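Local coordinates for 26S proteasome regulatory subunit rpn10 (Schizosaccharomyces pombe, PDB 2X5N), which protects polyubiquitin chains from disassembly by deubiquitinating enzymes and so promotes degradation of tagged proteins by the 26S proteasome, at residues 40-50 / 62-71. Sequence-based numbering, arbitrary orientation. Where two conformers were deposited one is given.
Sequences INDNPENMCGL and STLTRDYGKF
Leu50 and Ser62 form a hydrogen-bonded antiparallel pair in the beta hairpin at the edge of the von Willebrand factor A (VWA) domain sheet. Leu50 N donates to Ser62 O at 3.0 Å, and Ser62 N returns a bond to Leu50 O. A second such pair joins Cys48 and Thr65. Between the two pairs the register slips by one residue, a beta bulge. Here Leu64 CA also makes a C-H...O contact with Cys48 O.

Polar contacts gather round Arg66, whose guanidinium reaches the turn between helix 24-42 and strand 47-52. Its chain is extended at chi2 and bends at chi3 (64°), which brings the guanidinium to the carbonyls. Arg66 NH2 donates to Ile40 O at 2.9 Å. Arg66 NH1 gives a straighter bond to Asn46 O, near the guanidinium plane (2.9 Å, 158°), and a weak one to Asn43 O. Pro44 O lies over one face of the group and Ile40 CG1 over the other. A leucine in place of Arg66 would probably leave the carbonyls of Ile40 and Asn46 without these donors and the turn less firmly tied to the hairpin.

Apolar contacts join strand 47-52 to Leu64 and helix 68-75. Met47 CB meets Leu64 CB. Phe71 CZ touches Cys48 CB at 3.9 Å. Phe71 also packs edge-to-face with Phe36. Leu50 CB sits over the Phe71 ring, 3.7 Å from its centroid and 10° off the normal, a CH-pi contact.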
loop_
_atom_site.group_PDB
_atom_site.type_symbol
_atom_site.label_atom_id
_atom_site.label_comp_id
_atom_site.label_asym_id
_atom_site.label_seq_id
_atom_site.Cartn_x
_atom_site.Cartn_y
_atom_site.Cartn_z
ATOM N N ILE A 40 -2.417 1.568 -13.878
ATOM C CA ILE A 40 -2.771 2.431 -14.985
ATOM C C ILE A 40 -2.722 1.655 -16.292
ATOM O O ILE A 40 -3.509 1.891 -17.206
ATOM C CB ILE A 40 -1.833 3.680 -15.008
ATOM C CG1 ILE A 40 -2.508 4.856 -14.317
ATOM C CG2 ILE A 40 -1.422 4.071 -16.433
ATOM C CD1 ILE A 40 -2.945 4.575 -12.967
ATOM N N ASN A 41 -1.820 0.689 -16.365
ATOM C CA ASN A 41 -1.691 -0.112 -17.574
ATOM C C ASN A 41 -2.691 -1.276 -17.655
ATOM O O ASN A 41 -2.818 -1.890 -18.717
ATOM C CB ASN A 41 -0.244 -0.627 -17.702
ATOM C CG ASN A 41 0.761 0.499 -17.985
ATOM O OD1 ASN A 41 0.401 1.549 -18.525
ATOM N ND2 ASN A 41 2.021 0.279 -17.634
ATOM N N ASP A 42 -3.393 -1.580 -16.559
ATOM C CA ASP A 42 -4.323 -2.715 -16.536
ATOM C C ASP A 42 -5.648 -2.408 -17.216
ATOM O O ASP A 42 -6.291 -3.301 -17.772
ATOM C CB ASP A 42 -4.573 -3.211 -15.105
ATOM C CG ASP A 42 -4.654 -4.735 -15.018
ATOM O OD1 ASP A 42 -3.778 -5.404 -15.607
ATOM O OD2 ASP A 42 -5.553 -5.278 -14.326
ATOM N N ASN A 43 -6.079 -1.158 -17.124
ATOM C CA ASN A 43 -7.367 -0.738 -17.650
ATOM C C ASN A 43 -7.291 0.769 -17.800
ATOM O O ASN A 43 -6.803 1.441 -16.912
ATOM C CB ASN A 43 -8.473 -1.151 -16.680
ATOM C CG ASN A 43 -9.863 -0.877 -17.221
ATOM O OD1 ASN A 43 -10.225 0.266 -17.493
ATOM N ND2 ASN A 43 -10.650 -1.927 -17.380
ATOM N N PRO A 44 -7.753 1.313 -18.934
ATOM C CA PRO A 44 -7.755 2.760 -19.170
ATOM C C PRO A 44 -8.439 3.692 -18.206
ATOM O O PRO A 44 -8.230 4.896 -18.181
ATOM C CB PRO A 44 -8.076 2.916 -20.658
ATOM C CG PRO A 44 -8.930 1.723 -20.926
ATOM C CD PRO A 44 -8.382 0.596 -20.056
ATOM N N GLU A 45 -9.349 3.082 -17.453
ATOM C CA GLU A 45 -10.132 3.805 -16.459
ATOM C C GLU A 45 -9.670 3.602 -15.021
ATOM O O GLU A 45 -10.266 4.160 -14.101
ATOM C CB GLU A 45 -11.591 3.433 -16.610
ATOM C CG GLU A 45 -12.208 4.002 -17.879
ATOM C CD GLU A 45 -13.696 3.936 -17.824
ATOM O OE1 GLU A 45 -14.199 2.820 -17.927
ATOM O OE2 GLU A 45 -14.345 4.987 -17.653
ATOM N N ASN A 46 -8.627 2.813 -14.798
ATOM C CA ASN A 46 -8.141 2.627 -13.431
ATOM C C ASN A 46 -7.544 3.915 -12.899
ATOM O O ASN A 46 -6.935 4.696 -13.641
ATOM C CB ASN A 46 -7.097 1.523 -13.373
ATOM C CG ASN A 46 -7.704 0.144 -13.441
ATOM O OD1 ASN A 46 -8.920 -0.009 -13.486
ATOM N ND2 ASN A 46 -6.860 -0.877 -13.434
ATOM N N MET A 47 -7.717 4.122 -11.603
ATOM C CA MET A 47 -7.208 5.295 -10.917
ATOM C C MET A 47 -6.505 4.844 -9.655
ATOM O O MET A 47 -6.871 3.840 -9.062
ATOM C CB MET A 47 -8.370 6.185 -10.477
ATOM C CG MET A 47 -9.290 6.557 -11.593
ATOM S SD MET A 47 -8.646 7.997 -12.418
ATOM C CE MET A 47 -9.504 9.284 -11.515
ATOM N N CYS A 48 -5.536 5.632 -9.215
ATOM C CA CYS A 48 -4.819 5.445 -7.966
ATOM C C CYS A 48 -4.790 6.686 -7.117
ATOM O O CYS A 48 -4.632 7.774 -7.667
ATOM C CB CYS A 48 -3.414 4.850 -8.086
ATOM S SG CYS A 48 -3.240 3.381 -9.031
ATOM N N GLY A 49 -4.863 6.527 -5.806
ATOM C CA GLY A 49 -4.673 7.628 -4.890
ATOM C C GLY A 49 -3.532 7.285 -3.946
ATOM O O GLY A 49 -3.052 6.140 -3.918
ATOM N N LEU A 50 -3.104 8.275 -3.180
ATOM C CA LEU A 50 -1.917 8.169 -2.357
ATOM C C LEU A 50 -2.232 8.662 -0.949
ATOM O O LEU A 50 -2.777 9.751 -0.765
ATOM C CB LEU A 50 -0.766 8.992 -2.939
ATOM C CG LEU A 50 0.548 8.911 -2.180
ATOM C CD1 LEU A 50 1.106 7.500 -2.219
ATOM C CD2 LEU A 50 1.570 9.897 -2.745
ATOM N N SER A 62 -2.953 12.412 -2.388
ATOM C CA SER A 62 -3.526 12.594 -3.706
ATOM C C SER A 62 -4.806 11.829 -3.796
ATOM O O SER A 62 -4.857 10.649 -3.427
ATOM C CB SER A 62 -2.595 12.079 -4.804
ATOM O OG SER A 62 -3.198 12.272 -6.082
ATOM N N THR A 63 -5.844 12.491 -4.291
ATOM C CA THR A 63 -7.062 11.783 -4.623
ATOM C C THR A 63 -6.823 10.928 -5.878
ATOM O O THR A 63 -5.750 10.957 -6.474
ATOM C CB THR A 63 -8.236 12.737 -4.820
ATOM O OG1 THR A 63 -7.875 13.730 -5.775
ATOM C CG2 THR A 63 -8.616 13.405 -3.479
ATOM N N LEU A 64 -7.825 10.142 -6.250
ATOM C CA LEU A 64 -7.695 9.186 -7.332
ATOM C C LEU A 64 -7.356 9.884 -8.643
ATOM O O LEU A 64 -7.974 10.875 -9.027
ATOM C CB LEU A 64 -8.989 8.390 -7.448
ATOM C CG LEU A 64 -9.221 7.419 -6.281
ATOM C CD1 LEU A 64 -10.680 6.968 -6.233
ATOM C CD2 LEU A 64 -8.327 6.189 -6.339
ATOM N N THR A 65 -6.355 9.352 -9.321
ATOM C CA THR A 65 -5.815 9.988 -10.516
ATOM C C THR A 65 -5.095 8.983 -11.406
ATOM O O THR A 65 -4.764 7.889 -10.957
ATOM C CB THR A 65 -4.809 11.123 -10.099
ATOM O OG1 THR A 65 -4.410 11.879 -11.238
ATOM C CG2 THR A 65 -3.565 10.572 -9.406
ATOM N N ARG A 66 -4.802 9.389 -12.640
ATOM C CA ARG A 66 -3.885 8.670 -13.526
ATOM C C ARG A 66 -2.586 9.456 -13.763
ATOM O O ARG A 66 -1.711 9.011 -14.506
ATOM C CB ARG A 66 -4.567 8.359 -14.864
ATOM C CG ARG A 66 -5.656 7.306 -14.691
ATOM C CD ARG A 66 -6.352 6.944 -15.962
ATOM N NE ARG A 66 -5.480 6.308 -16.958
ATOM C CZ ARG A 66 -5.258 4.996 -17.057
ATOM N NH1 ARG A 66 -5.756 4.159 -16.181
ATOM N NH2 ARG A 66 -4.514 4.516 -18.042
ATOM N N ASP A 67 -2.467 10.606 -13.111
ATOM C CA ASP A 67 -1.315 11.487 -13.265
ATOM C C ASP A 67 -0.298 11.249 -12.136
ATOM O O ASP A 67 -0.473 11.732 -11.013
ATOM C CB ASP A 67 -1.799 12.945 -13.262
ATOM C CG ASP A 67 -0.674 13.939 -13.489
ATOM O OD1 ASP A 67 0.483 13.514 -13.571
ATOM O OD2 ASP A 67 -0.945 15.146 -13.573
ATOM N N TYR A 68 0.759 10.495 -12.425
ATOM C CA TYR A 68 1.741 10.203 -11.385
ATOM C C TYR A 68 2.460 11.462 -10.879
ATOM O O TYR A 68 2.948 11.499 -9.766
ATOM C CB TYR A 68 2.752 9.155 -11.854
ATOM C CG TYR A 68 3.552 8.615 -10.696
ATOM C CD1 TYR A 68 2.931 7.823 -9.745
ATOM C CD2 TYR A 68 4.904 8.900 -10.529
ATOM C CE1 TYR A 68 3.612 7.305 -8.671
ATOM C CE2 TYR A 68 5.600 8.389 -9.429
ATOM C CZ TYR A 68 4.941 7.600 -8.503
ATOM O OH TYR A 68 5.583 7.102 -7.392
ATOM N N GLY A 69 2.479 12.510 -11.677
ATOM C CA GLY A 69 3.048 13.758 -11.212
ATOM C C GLY A 69 2.360 14.280 -9.963
ATOM O O GLY A 69 2.975 14.926 -9.135
ATOM N N LYS A 70 1.075 13.997 -9.805
ATOM C CA LYS A 70 0.397 14.420 -8.593
ATOM C C LYS A 70 0.954 13.691 -7.370
ATOM O O LYS A 70 1.054 14.272 -6.297
ATOM C CB LYS A 70 -1.109 14.183 -8.719
ATOM C CG LYS A 70 -1.804 15.148 -9.675
ATOM C CD LYS A 70 -3.312 14.980 -9.654
ATOM C CE LYS A 70 -3.850 15.014 -8.236
ATOM N NZ LYS A 70 -5.274 15.414 -8.202
ATOM N N PHE A 71 1.311 12.416 -7.522
ATOM C CA PHE A 71 1.925 11.693 -6.414
ATOM C C PHE A 71 3.267 12.317 -6.074
ATOM O O PHE A 71 3.591 12.541 -4.906
ATOM C CB PHE A 71 2.166 10.212 -6.765
ATOM C CG PHE A 71 0.950 9.309 -6.625
ATOM C CD1 PHE A 71 -0.324 9.724 -6.963
ATOM C CD2 PHE A 71 1.129 8.024 -6.189
ATOM C CE1 PHE A 71 -1.403 8.865 -6.833
ATOM C CE2 PHE A 71 0.051 7.173 -6.066
ATOM C CZ PHE A 71 -1.217 7.598 -6.397
#